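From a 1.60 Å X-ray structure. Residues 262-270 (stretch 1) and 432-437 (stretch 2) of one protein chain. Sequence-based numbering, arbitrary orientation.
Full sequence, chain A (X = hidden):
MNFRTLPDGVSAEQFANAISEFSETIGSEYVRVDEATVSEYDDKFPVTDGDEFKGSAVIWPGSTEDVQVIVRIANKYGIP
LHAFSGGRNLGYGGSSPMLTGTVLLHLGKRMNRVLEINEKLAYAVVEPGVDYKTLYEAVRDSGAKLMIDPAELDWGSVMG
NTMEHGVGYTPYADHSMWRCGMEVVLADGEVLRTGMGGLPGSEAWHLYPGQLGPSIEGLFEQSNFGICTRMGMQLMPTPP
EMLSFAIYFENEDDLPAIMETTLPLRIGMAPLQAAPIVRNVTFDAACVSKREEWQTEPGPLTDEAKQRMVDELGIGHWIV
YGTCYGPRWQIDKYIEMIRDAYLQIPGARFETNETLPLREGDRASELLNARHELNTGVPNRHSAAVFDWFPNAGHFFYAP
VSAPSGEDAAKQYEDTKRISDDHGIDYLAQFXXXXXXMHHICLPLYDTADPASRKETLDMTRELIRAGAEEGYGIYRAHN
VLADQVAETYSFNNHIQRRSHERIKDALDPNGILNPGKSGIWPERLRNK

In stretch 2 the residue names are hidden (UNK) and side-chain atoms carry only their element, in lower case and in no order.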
# COMPACT_ATOMS: atom_id res chain seq x y z
N THR A 262 -21.13 -14.01 -0.56
CA THR A 262 -20.30 -12.99 0.12
C THR A 262 -19.60 -12.09 -0.92
O THR A 262 -19.64 -10.89 -0.79
CB THR A 262 -19.27 -13.64 1.05
OG1 THR A 262 -19.94 -14.45 2.03
CG2 THR A 262 -18.42 -12.58 1.68
N LEU A 263 -18.99 -12.68 -1.95
CA LEU A 263 -18.07 -11.96 -2.84
C LEU A 263 -18.79 -10.72 -3.40
O LEU A 263 -18.25 -9.63 -3.30
CB LEU A 263 -17.61 -12.90 -3.96
CG LEU A 263 -16.79 -12.23 -5.05
CD1 LEU A 263 -15.50 -11.67 -4.50
CD2 LEU A 263 -16.52 -13.21 -6.16
N PRO A 264 -19.94 -10.84 -4.09
CA PRO A 264 -20.53 -9.67 -4.74
C PRO A 264 -21.03 -8.61 -3.74
O PRO A 264 -21.14 -7.46 -4.16
CB PRO A 264 -21.68 -10.24 -5.58
CG PRO A 264 -22.00 -11.55 -4.90
CD PRO A 264 -20.65 -12.07 -4.48
N LEU A 265 -21.28 -9.01 -2.49
CA LEU A 265 -21.69 -8.08 -1.42
C LEU A 265 -20.50 -7.32 -0.83
O LEU A 265 -20.72 -6.31 -0.17
CB LEU A 265 -22.39 -8.83 -0.30
CG LEU A 265 -23.69 -9.51 -0.70
CD1 LEU A 265 -24.14 -10.38 0.44
CD2 LEU A 265 -24.75 -8.48 -1.14
N ARG A 266 -19.29 -7.86 -0.97
CA ARG A 266 -18.06 -7.30 -0.40
C ARG A 266 -17.24 -6.52 -1.44
O ARG A 266 -16.56 -5.57 -1.06
CB ARG A 266 -17.23 -8.45 0.15
CG ARG A 266 -15.86 -8.01 0.66
CD ARG A 266 -16.03 -7.05 1.84
NE ARG A 266 -14.70 -6.58 2.18
CZ ARG A 266 -14.39 -5.37 2.63
NH1 ARG A 266 -15.33 -4.44 2.73
NH2 ARG A 266 -13.12 -5.05 2.82
N ILE A 267 -17.22 -6.97 -2.70
CA ILE A 267 -16.14 -6.50 -3.60
C ILE A 267 -16.27 -4.97 -3.80
O ILE A 267 -15.26 -4.35 -4.09
CB ILE A 267 -16.18 -7.29 -4.91
CG1 ILE A 267 -14.92 -7.02 -5.72
CG2 ILE A 267 -17.45 -7.00 -5.69
CD1 ILE A 267 -14.58 -8.09 -6.72
N GLY A 268 -17.49 -4.42 -3.75
CA GLY A 268 -17.76 -2.98 -3.91
C GLY A 268 -17.74 -2.25 -2.57
O GLY A 268 -18.02 -1.08 -2.53
N MET A 269 -17.36 -2.92 -1.48
CA MET A 269 -17.20 -2.37 -0.09
C MET A 269 -18.55 -2.00 0.52
O MET A 269 -18.57 -1.30 1.57
CB MET A 269 -16.29 -1.13 -0.05
CG MET A 269 -14.85 -1.45 -0.40
SD MET A 269 -13.97 0.12 -0.61
CE MET A 269 -12.38 -0.41 -1.23
N ALA A 270 -19.62 -2.49 -0.07
CA ALA A 270 -21.00 -2.27 0.41
C ALA A 270 -21.87 -3.30 -0.28
O ALA A 270 -21.68 -3.55 -1.48
CB ALA A 270 -21.45 -0.86 0.12
N UNK A 432 -12.28 -16.15 4.66
CA UNK A 432 -12.55 -14.68 4.53
C UNK A 432 -12.32 -14.34 3.05
O UNK A 432 -11.24 -14.70 2.52
c UNK A 432 -11.63 -13.87 5.45
c UNK A 432 -11.82 -12.38 5.19
c UNK A 432 -11.78 -14.21 6.93
c UNK A 432 -10.63 -13.71 7.78
N UNK A 433 -13.28 -13.64 2.45
CA UNK A 433 -12.99 -12.79 1.26
C UNK A 433 -12.62 -11.38 1.78
O UNK A 433 -13.46 -10.73 2.35
c UNK A 433 -15.67 -14.47 -0.90
c UNK A 433 -14.34 -14.24 -0.28
c UNK A 433 -14.17 -12.83 0.29
c UNK A 433 -13.97 -11.82 -0.83
N UNK A 434 -11.36 -10.97 1.62
CA UNK A 434 -10.88 -9.65 2.05
C UNK A 434 -11.54 -8.57 1.25
O UNK A 434 -12.28 -7.79 1.79
N UNK A 435 -11.26 -8.55 -0.05
CA UNK A 435 -11.97 -7.68 -1.01
C UNK A 435 -12.06 -8.44 -2.35
O UNK A 435 -13.19 -8.72 -2.79
c UNK A 435 -12.05 -5.28 -1.86
c UNK A 435 -13.30 -4.96 -1.08
c UNK A 435 -11.24 -4.01 -2.13
c UNK A 435 -11.23 -6.35 -1.15
N UNK A 436 -10.92 -8.92 -2.87
CA UNK A 436 -10.90 -9.74 -4.11
C UNK A 436 -10.19 -11.06 -3.88
O UNK A 436 -10.21 -11.87 -4.81
n UNK A 436 -11.73 -3.85 -7.40
n UNK A 436 -10.70 -4.37 -5.44
c UNK A 436 -10.16 -9.03 -5.24
c UNK A 436 -10.79 -7.71 -5.66
c UNK A 436 -9.87 -6.88 -6.55
c UNK A 436 -11.01 -4.69 -6.68
n UNK A 436 -10.63 -5.84 -7.21
N UNK A 437 -9.70 -11.30 -2.69
CA UNK A 437 -8.89 -12.52 -2.43
C UNK A 437 -9.60 -13.34 -1.38
O UNK A 437 -10.33 -12.75 -0.55
c UNK A 437 -7.18 -11.83 -0.61
c UNK A 437 -7.75 -10.59 0.02
o UNK A 437 -8.64 -9.95 -0.60
o UNK A 437 -7.40 -10.33 1.18
c UNK A 437 -7.46 -12.14 -2.07

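Position 432 carries four side-chain carbons and no heteroatom. The chain forks at the first carbon, and one arm runs two carbons long, the pattern of isoleucine. Its CA-to-CB bond points away from stretch 1, which it does not touch. Position 432 is Ile-432, in the strand that enters from earlier in the chain.

Position 433 repeats that pattern: four carbons, a fork at the first, one arm of two. Here CA-to-CB points toward the helix, as expected for the next residue of a strand. The terminal carbon of the long arm lies 3.9 Å from both N and CB of Leu-263 and 4.2 Å from CB of Thr-262. The residue is Ile-433, and the atom making these contacts is its CD1.

Position 434 has no side-chain atoms. An ideal CB would point away from stretch 1 but would clash with a side-chain oxygen of position 437, leaving no room for one. The position contributes through its backbone: its O accepts hydrogen bonds from Arg-266 NE at 2.7 Å (N-H...O angle 158°) and from Arg-266 NH2 at 3.0 Å (137°). With no side chain, it is Gly-434.

Position 435 has four carbons forked at the second, which distinguishes leucine from isoleucine. CA-to-CB points sideways, but the branch ends come nearer: one methyl is 3.3 Å from Arg-266 O and 3.6 Å from Ile-267 O, the other 3.9 Å from Met-269 CE. In Leu-435 these are CD1 and CD2 respectively.

Position 436 shows three carbons, a nitrogen, then a carbon bearing two more nitrogens: a guanidinium. Its second side-chain carbon lies 4.0 Å from Ile-267 CD1, while its nitrogens are hydrogen-bonded elsewhere in the structure. This is Arg-436, and that carbon is CG.

Position 437 has three carbons, the third carrying two oxygens, and does not touch stretch 1. This is Glu-437; its OE2 is the oxygen that would lie 2.2 Å from an ideal CB on Gly-434. Its OE1 accepts a hydrogen bond from Leu-435 N at 3.0 Å and a weak one from Arg-436 N at 3.4 Å; with Gly-434 N bonded to Glu-437 O at 3.0 Å, these bonds brace the loop.

The contact, burying 451 Å² over both sides, combines apolar packing with one polar anchor, in which Arg-266 NE and NH2 share Gly-434 O. Ile-433 packs against Leu-263, and Leu-435 lies beside the type I turn from Arg-266 to Met-269. Beside Leu-435, the Arg-266 guanidinium has Gly-434 O near its plane and Leu-435 CD1 over one face, 3.9 Å from Arg-266 CZ. The anchor joins a side-chain donor to a main-chain acceptor. One polar cost remains: Leu-435 O, 4.1 Å from Leu-263 CD1, is buried without a partner.

Stretch 2 432-437: IIGLRE
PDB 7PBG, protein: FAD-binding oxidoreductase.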